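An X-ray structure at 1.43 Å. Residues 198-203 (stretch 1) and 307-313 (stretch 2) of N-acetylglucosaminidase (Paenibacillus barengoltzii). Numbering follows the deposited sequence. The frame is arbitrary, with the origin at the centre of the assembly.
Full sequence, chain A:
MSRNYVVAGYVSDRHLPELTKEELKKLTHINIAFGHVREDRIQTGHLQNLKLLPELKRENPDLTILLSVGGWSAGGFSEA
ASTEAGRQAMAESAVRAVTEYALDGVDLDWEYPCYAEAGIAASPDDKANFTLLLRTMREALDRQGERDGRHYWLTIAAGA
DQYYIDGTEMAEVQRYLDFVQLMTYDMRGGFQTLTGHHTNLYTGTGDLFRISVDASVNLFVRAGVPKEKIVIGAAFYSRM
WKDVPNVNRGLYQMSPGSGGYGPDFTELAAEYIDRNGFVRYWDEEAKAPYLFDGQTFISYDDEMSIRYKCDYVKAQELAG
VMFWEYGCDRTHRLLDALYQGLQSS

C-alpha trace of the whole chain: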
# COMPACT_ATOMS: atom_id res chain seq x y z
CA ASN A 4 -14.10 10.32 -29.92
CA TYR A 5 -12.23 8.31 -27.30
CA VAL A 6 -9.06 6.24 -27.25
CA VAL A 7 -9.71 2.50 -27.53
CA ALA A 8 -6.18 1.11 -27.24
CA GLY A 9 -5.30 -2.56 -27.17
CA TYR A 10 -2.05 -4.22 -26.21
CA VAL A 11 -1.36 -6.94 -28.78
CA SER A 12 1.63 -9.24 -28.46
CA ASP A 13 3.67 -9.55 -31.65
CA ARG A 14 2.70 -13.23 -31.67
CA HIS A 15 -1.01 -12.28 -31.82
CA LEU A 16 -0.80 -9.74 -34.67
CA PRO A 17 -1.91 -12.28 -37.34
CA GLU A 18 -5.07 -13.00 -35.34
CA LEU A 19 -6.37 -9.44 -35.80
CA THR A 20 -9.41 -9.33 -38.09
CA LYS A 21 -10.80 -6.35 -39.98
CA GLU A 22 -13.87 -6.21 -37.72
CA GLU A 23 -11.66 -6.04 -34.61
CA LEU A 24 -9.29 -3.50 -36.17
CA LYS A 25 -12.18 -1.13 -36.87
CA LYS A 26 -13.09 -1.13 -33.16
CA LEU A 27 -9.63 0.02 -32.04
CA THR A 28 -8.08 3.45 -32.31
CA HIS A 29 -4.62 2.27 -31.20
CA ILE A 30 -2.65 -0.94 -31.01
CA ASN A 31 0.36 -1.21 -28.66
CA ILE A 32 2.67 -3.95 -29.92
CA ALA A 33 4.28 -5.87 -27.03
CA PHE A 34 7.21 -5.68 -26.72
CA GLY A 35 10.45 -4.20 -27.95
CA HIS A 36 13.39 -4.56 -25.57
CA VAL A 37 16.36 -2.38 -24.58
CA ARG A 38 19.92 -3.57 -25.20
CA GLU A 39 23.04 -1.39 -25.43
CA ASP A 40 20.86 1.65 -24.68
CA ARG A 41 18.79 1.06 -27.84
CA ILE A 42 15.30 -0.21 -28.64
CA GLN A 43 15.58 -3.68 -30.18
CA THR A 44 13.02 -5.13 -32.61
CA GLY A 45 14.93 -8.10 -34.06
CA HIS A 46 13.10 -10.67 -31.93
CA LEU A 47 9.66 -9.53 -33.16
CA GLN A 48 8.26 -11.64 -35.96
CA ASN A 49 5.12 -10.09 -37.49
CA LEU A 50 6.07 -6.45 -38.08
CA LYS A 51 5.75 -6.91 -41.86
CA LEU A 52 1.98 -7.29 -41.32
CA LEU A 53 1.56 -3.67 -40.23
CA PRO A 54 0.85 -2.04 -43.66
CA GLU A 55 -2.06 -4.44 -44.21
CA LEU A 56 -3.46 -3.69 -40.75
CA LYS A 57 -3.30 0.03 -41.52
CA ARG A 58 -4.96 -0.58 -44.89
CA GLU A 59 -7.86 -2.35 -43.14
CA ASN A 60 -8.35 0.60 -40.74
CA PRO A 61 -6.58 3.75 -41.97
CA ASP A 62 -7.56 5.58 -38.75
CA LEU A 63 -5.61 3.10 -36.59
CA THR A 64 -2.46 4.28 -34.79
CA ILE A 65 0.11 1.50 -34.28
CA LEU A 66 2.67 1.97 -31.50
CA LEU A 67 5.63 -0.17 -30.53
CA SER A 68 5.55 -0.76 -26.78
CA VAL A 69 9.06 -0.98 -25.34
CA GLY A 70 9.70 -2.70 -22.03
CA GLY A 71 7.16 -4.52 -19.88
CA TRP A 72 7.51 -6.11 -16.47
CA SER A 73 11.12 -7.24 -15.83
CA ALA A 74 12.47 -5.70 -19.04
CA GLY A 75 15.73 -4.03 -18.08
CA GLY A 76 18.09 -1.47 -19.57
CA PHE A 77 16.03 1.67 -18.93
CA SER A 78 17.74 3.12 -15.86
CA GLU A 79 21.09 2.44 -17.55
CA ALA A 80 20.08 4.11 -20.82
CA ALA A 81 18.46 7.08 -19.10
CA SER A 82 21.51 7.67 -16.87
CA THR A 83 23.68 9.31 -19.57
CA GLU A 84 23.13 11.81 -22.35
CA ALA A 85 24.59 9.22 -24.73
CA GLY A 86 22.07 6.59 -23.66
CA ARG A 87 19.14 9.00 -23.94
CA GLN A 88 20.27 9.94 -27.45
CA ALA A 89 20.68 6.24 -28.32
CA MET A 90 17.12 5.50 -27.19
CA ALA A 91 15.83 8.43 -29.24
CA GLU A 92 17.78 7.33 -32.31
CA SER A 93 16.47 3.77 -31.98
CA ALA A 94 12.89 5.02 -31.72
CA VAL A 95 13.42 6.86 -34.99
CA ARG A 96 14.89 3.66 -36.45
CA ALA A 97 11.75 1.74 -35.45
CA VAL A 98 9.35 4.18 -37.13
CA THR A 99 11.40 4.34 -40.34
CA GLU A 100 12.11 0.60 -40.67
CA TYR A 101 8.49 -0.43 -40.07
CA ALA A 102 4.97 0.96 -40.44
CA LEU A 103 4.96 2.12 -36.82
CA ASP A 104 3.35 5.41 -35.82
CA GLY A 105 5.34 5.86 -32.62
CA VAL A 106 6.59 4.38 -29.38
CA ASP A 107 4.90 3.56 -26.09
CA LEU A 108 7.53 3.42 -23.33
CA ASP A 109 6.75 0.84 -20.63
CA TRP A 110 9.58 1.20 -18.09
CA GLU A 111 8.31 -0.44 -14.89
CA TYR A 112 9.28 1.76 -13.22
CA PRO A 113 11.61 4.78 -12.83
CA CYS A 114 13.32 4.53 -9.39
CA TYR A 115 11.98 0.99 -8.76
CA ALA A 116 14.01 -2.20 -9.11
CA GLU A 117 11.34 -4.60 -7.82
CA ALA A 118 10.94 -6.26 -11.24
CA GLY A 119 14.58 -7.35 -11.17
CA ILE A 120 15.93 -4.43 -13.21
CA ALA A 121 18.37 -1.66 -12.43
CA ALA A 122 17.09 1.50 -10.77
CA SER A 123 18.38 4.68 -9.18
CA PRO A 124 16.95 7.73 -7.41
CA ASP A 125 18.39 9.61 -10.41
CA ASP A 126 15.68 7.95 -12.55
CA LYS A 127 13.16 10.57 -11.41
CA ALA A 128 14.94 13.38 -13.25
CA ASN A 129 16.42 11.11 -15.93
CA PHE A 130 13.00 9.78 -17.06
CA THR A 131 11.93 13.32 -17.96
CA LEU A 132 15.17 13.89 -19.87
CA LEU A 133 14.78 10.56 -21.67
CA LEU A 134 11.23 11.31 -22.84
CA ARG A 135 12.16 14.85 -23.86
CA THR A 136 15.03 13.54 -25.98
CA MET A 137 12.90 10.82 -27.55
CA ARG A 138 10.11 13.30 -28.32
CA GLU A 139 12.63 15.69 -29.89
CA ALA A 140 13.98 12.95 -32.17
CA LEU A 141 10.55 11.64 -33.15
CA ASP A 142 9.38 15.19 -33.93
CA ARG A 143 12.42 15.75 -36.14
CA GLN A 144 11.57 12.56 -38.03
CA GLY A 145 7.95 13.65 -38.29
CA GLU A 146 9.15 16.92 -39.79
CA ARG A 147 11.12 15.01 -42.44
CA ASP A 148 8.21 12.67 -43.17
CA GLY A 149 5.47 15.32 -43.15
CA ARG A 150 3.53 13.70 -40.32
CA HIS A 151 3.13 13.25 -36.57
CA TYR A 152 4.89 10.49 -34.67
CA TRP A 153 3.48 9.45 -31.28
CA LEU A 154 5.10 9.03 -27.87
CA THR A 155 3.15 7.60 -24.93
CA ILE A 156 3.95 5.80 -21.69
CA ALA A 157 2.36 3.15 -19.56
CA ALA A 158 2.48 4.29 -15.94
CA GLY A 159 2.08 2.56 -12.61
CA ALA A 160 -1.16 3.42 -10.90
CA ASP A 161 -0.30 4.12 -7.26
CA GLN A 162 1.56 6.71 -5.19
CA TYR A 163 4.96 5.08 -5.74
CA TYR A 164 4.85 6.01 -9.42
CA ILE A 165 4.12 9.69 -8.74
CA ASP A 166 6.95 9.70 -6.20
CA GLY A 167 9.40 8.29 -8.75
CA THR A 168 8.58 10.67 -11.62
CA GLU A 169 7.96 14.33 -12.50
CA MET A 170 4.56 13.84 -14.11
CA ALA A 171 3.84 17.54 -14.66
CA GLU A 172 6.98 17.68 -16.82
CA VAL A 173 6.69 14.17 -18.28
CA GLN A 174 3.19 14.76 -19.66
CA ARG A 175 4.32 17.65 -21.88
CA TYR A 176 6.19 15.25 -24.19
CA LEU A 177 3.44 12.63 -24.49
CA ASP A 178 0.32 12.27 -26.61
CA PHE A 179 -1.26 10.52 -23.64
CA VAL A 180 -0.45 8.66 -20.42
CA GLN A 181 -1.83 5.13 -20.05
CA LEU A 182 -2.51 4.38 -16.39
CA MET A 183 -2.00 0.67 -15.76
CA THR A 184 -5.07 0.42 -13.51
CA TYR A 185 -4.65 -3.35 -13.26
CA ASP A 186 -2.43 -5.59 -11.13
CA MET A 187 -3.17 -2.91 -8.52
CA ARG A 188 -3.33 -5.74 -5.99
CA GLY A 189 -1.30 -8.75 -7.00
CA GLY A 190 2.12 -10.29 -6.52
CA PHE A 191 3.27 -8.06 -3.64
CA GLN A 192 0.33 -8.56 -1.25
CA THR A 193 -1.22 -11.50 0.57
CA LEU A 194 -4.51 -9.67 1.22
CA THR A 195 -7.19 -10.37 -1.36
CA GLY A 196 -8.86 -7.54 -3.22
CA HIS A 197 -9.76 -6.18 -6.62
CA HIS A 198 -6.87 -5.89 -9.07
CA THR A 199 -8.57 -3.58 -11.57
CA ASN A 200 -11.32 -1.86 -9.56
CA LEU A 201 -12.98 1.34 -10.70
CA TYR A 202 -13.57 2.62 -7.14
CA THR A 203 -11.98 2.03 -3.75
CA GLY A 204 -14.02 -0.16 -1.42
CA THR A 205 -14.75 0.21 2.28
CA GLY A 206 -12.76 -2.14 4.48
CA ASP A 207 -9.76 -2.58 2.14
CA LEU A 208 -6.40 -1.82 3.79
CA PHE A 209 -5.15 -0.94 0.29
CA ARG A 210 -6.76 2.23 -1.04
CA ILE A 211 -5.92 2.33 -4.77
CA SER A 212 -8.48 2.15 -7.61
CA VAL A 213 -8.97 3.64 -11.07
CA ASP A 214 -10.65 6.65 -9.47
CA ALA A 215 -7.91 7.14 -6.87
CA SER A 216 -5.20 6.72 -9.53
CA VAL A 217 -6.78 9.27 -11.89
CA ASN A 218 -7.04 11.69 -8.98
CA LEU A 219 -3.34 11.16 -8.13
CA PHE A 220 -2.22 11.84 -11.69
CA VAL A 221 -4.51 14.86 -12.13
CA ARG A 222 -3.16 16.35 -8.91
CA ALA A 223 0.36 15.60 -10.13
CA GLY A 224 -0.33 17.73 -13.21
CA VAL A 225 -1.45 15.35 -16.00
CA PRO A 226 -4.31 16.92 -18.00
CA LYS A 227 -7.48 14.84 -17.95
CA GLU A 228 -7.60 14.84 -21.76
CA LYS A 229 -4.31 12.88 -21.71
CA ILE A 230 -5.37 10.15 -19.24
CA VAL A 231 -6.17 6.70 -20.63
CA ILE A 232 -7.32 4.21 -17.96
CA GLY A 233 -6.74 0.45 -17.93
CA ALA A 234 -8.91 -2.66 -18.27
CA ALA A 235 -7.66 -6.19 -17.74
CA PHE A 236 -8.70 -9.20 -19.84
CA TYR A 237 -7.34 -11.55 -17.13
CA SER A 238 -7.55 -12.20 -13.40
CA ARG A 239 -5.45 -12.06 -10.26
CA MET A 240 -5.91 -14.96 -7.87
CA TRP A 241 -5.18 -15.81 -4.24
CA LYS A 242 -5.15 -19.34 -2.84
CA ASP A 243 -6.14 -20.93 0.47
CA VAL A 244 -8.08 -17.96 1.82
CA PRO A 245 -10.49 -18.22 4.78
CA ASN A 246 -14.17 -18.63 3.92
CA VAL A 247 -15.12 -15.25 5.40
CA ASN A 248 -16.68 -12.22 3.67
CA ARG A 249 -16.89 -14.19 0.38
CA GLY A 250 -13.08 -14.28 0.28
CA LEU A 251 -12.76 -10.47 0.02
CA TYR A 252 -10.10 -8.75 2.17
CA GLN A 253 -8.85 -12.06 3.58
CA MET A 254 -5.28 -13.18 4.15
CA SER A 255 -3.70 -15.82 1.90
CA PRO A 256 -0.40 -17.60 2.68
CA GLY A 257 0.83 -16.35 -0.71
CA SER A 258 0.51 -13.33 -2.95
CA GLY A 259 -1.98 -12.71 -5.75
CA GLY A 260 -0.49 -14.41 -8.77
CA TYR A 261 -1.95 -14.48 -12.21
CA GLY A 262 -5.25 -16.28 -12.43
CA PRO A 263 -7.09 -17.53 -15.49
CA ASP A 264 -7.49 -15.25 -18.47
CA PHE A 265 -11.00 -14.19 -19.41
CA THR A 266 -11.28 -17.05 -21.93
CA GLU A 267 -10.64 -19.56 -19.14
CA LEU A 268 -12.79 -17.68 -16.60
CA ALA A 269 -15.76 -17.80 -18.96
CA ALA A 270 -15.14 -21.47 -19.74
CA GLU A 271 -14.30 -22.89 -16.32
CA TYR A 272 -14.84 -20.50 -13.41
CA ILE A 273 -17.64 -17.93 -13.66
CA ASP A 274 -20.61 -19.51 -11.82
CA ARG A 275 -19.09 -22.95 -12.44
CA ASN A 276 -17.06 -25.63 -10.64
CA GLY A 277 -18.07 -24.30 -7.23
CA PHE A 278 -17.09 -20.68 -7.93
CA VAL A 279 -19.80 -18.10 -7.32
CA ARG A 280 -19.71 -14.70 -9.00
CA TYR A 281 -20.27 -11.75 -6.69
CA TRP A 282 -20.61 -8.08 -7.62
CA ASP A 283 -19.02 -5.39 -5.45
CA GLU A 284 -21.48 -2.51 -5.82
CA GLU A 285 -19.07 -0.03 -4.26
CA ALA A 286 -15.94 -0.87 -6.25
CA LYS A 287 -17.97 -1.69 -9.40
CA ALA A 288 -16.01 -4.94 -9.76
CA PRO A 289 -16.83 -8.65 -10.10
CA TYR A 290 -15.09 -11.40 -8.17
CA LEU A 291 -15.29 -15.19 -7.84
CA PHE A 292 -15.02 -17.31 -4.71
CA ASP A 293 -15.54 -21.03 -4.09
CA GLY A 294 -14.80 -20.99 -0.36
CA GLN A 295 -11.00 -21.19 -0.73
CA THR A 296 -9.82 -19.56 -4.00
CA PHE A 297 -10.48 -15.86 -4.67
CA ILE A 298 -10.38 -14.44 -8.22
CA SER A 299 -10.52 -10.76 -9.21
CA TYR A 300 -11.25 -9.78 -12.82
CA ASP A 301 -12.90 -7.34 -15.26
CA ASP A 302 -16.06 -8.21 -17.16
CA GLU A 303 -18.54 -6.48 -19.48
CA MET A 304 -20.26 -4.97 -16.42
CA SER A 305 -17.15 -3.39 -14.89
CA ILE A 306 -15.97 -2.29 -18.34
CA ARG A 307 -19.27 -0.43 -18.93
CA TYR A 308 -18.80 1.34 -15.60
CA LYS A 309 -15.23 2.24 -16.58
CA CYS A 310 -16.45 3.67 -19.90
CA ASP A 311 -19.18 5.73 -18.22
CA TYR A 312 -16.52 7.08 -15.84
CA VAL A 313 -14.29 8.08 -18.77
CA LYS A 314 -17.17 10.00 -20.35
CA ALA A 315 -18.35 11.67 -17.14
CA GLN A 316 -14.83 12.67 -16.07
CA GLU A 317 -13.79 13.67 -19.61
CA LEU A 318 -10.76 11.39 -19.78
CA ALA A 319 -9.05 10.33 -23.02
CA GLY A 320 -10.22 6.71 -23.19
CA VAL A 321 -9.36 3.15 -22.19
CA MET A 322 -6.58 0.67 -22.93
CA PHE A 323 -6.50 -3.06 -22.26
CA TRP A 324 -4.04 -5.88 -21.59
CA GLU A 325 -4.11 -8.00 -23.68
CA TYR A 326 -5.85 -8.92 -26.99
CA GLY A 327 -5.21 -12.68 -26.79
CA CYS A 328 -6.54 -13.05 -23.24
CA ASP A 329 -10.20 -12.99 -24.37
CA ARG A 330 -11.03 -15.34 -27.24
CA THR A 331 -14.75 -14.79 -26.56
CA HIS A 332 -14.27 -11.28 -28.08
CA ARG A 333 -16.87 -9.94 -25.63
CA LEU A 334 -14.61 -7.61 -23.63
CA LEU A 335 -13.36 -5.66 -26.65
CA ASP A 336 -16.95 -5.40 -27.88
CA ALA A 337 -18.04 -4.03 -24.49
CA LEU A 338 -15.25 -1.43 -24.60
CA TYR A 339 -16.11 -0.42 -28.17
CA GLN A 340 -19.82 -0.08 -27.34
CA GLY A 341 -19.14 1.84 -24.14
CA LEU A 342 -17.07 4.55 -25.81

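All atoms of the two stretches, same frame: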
# COMPACT_ATOMS: atom_id res chain seq x y z
N HIS A 198 -8.10 -6.31 -8.41
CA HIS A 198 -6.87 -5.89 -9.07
C HIS A 198 -7.07 -4.77 -10.07
O HIS A 198 -6.09 -4.10 -10.44
CB HIS A 198 -6.10 -7.11 -9.63
CG HIS A 198 -6.41 -7.46 -11.05
ND1 HIS A 198 -5.64 -7.04 -12.11
CD2 HIS A 198 -7.35 -8.29 -11.58
CE1 HIS A 198 -6.11 -7.55 -13.23
NE2 HIS A 198 -7.15 -8.31 -12.94
N THR A 199 -8.30 -4.53 -10.50
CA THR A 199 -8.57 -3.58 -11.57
C THR A 199 -9.87 -2.82 -11.28
O THR A 199 -10.67 -2.54 -12.18
CB THR A 199 -8.47 -4.27 -12.93
OG1 THR A 199 -8.51 -3.31 -13.99
CG2 THR A 199 -9.55 -5.35 -13.12
N ASN A 200 -10.06 -2.43 -10.02
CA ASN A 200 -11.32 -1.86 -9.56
C ASN A 200 -11.47 -0.39 -9.92
O ASN A 200 -10.56 0.42 -9.72
CB ASN A 200 -11.44 -2.00 -8.04
CG ASN A 200 -10.23 -1.44 -7.27
OD1 ASN A 200 -9.06 -1.71 -7.62
ND2 ASN A 200 -10.50 -0.69 -6.19
N LEU A 201 -12.67 -0.04 -10.41
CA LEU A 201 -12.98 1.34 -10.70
C LEU A 201 -12.90 2.22 -9.45
O LEU A 201 -12.28 3.29 -9.47
CB LEU A 201 -14.37 1.43 -11.35
CG LEU A 201 -14.79 2.84 -11.73
CD1 LEU A 201 -13.76 3.48 -12.65
CD2 LEU A 201 -16.17 2.82 -12.39
N TYR A 202 -13.56 1.81 -8.35
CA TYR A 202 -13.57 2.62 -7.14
C TYR A 202 -12.99 1.86 -5.96
O TYR A 202 -13.01 0.63 -5.91
CB TYR A 202 -15.00 3.07 -6.75
CG TYR A 202 -15.68 3.97 -7.75
CD1 TYR A 202 -15.31 5.30 -7.91
CD2 TYR A 202 -16.72 3.49 -8.52
CE1 TYR A 202 -15.96 6.12 -8.83
CE2 TYR A 202 -17.38 4.29 -9.44
CZ TYR A 202 -16.99 5.60 -9.59
OH TYR A 202 -17.66 6.39 -10.50
N THR A 203 -12.50 2.61 -4.98
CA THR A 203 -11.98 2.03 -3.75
C THR A 203 -13.12 1.58 -2.85
O THR A 203 -14.13 2.28 -2.71
CB THR A 203 -11.10 3.05 -3.03
OG1 THR A 203 -10.04 3.45 -3.92
CG2 THR A 203 -10.51 2.47 -1.75
N ARG A 307 -18.29 -1.50 -18.67
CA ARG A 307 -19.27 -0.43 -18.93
C ARG A 307 -19.14 0.67 -17.90
O ARG A 307 -19.20 1.86 -18.24
CB ARG A 307 -20.72 -0.95 -18.99
CG ARG A 307 -21.86 0.13 -19.01
CD ARG A 307 -21.74 0.88 -20.31
NE ARG A 307 -22.74 1.91 -20.55
CZ ARG A 307 -23.73 1.82 -21.44
NH1 ARG A 307 -23.89 0.73 -22.21
NH2 ARG A 307 -24.57 2.86 -21.59
N TYR A 308 -18.98 0.31 -16.62
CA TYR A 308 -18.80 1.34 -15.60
C TYR A 308 -17.54 2.16 -15.85
O TYR A 308 -17.55 3.38 -15.67
CB TYR A 308 -18.78 0.71 -14.21
CG TYR A 308 -20.15 0.47 -13.61
CD1 TYR A 308 -20.92 1.53 -13.13
CD2 TYR A 308 -20.67 -0.81 -13.51
CE1 TYR A 308 -22.17 1.31 -12.58
CE2 TYR A 308 -21.93 -1.04 -12.96
CZ TYR A 308 -22.67 0.03 -12.50
OH TYR A 308 -23.92 -0.18 -11.95
N LYS A 309 -16.46 1.51 -16.28
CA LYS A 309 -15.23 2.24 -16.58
C LYS A 309 -15.43 3.21 -17.74
O LYS A 309 -14.93 4.34 -17.71
CB LYS A 309 -14.10 1.26 -16.89
CG LYS A 309 -13.61 0.47 -15.66
CD LYS A 309 -12.39 -0.39 -15.99
CE LYS A 309 -11.91 -1.14 -14.75
NZ LYS A 309 -10.66 -1.94 -14.98
N CYS A 310 -16.18 2.79 -18.77
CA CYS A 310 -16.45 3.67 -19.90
C CYS A 310 -17.31 4.86 -19.51
O CYS A 310 -17.04 6.00 -19.92
CB CYS A 310 -17.13 2.88 -21.02
SG CYS A 310 -16.08 1.66 -21.81
N ASP A 311 -18.36 4.63 -18.70
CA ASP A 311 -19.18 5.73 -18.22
C ASP A 311 -18.36 6.72 -17.42
O ASP A 311 -18.58 7.94 -17.49
CB ASP A 311 -20.33 5.21 -17.35
CG ASP A 311 -21.30 4.31 -18.10
OD1 ASP A 311 -21.36 4.39 -19.35
OD2 ASP A 311 -22.02 3.53 -17.44
N TYR A 312 -17.40 6.22 -16.62
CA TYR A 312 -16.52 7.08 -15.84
C TYR A 312 -15.64 7.93 -16.75
O TYR A 312 -15.45 9.12 -16.50
CB TYR A 312 -15.67 6.21 -14.91
CG TYR A 312 -14.70 6.96 -14.02
CD1 TYR A 312 -13.37 7.18 -14.41
CD2 TYR A 312 -15.08 7.40 -12.76
CE1 TYR A 312 -12.48 7.86 -13.59
CE2 TYR A 312 -14.19 8.08 -11.93
CZ TYR A 312 -12.90 8.30 -12.35
OH TYR A 312 -12.02 8.97 -11.52
N VAL A 313 -15.11 7.33 -17.82
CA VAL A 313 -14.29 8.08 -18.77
C VAL A 313 -15.09 9.22 -19.37
O VAL A 313 -14.60 10.36 -19.47
CB VAL A 313 -13.74 7.13 -19.85
CG1 VAL A 313 -13.30 7.88 -21.09
CG2 VAL A 313 -12.58 6.31 -19.29

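Residues 198-203 form an irregular segment that lies against one flank of a helix, of which residues 307-313 are an internal portion. The two stretches are at least 107 residues apart in sequence at every point of contact, and together they bury 304 Å². The backbones come closest at Leu201 and Lys309, whose CA atoms are 6.4 Å apart. Within the helix, the amide N of Tyr312 bonds to Tyr308 O at 3.0 Å, one turn back, which places Tyr308 and Tyr312 on the same side, with the CA-to-CB bonds of both directed toward the loop.

Leu201 is the centre of the contact. It is covered more than any other residue, and its CA-to-CB bond points toward the helix. With chi1 in t and chi2 in p, Leu201 reaches both Tyr308 and Tyr312. Leu201 CD2 packs against the base of the Tyr308 side chain, 3.8 Å from Tyr308 CB, and also lies 3.6 Å from the carbonyl oxygen, Tyr308 O. The remainder of Tyr308 leads away from the loop, so its contribution is mainly aliphatic and backbone surface. Leu201 CD1 sits over one face of the Tyr312 ring, 3.9 Å from Tyr312 CG; it is 4.2 Å from the ring centroid and 24° off the normal, a CH-pi arrangement in which a weakly polarised methyl rests on the aromatic electron cloud.

Lys309 provides the polar part of the interface. Its CA-to-CB bond points sideways, but chi2 to chi4 are all t, and the extended chain carries the ammonium group to Thr199. There Lys309 NZ donates two hydrogen bonds, to Thr199 OG1 at 2.7 Å and to Thr199 O at 2.9 Å. One residue thus offers both its hydroxyl and its carbonyl to the same buried amine, compensating part of the cost of removing a charge from solvent. Along the way the aliphatic portion of the lysine passes Leu201, with Lys309 CG 4.3 Å from Leu201 CD1.

Tyr312 also meets Tyr202. The CA-to-CB bond of Tyr202 points sideways, yet the end of its side chain comes nearer to the helix: Tyr202 OH lies 3.6 Å from Tyr312 CD2, at the edge of that ring and near its plane. The two rings are oblique, with centroids 5.9 Å apart and planes at 82°. Tyr312 therefore receives Leu201 CD1 on a face and the hydroxyl oxygen Tyr202 OH at its edge. The CA-to-CB bond of Asn200 points away from the helix; Asn200 ND2 instead braces the loop, donating to Tyr202 O at 2.8 Å.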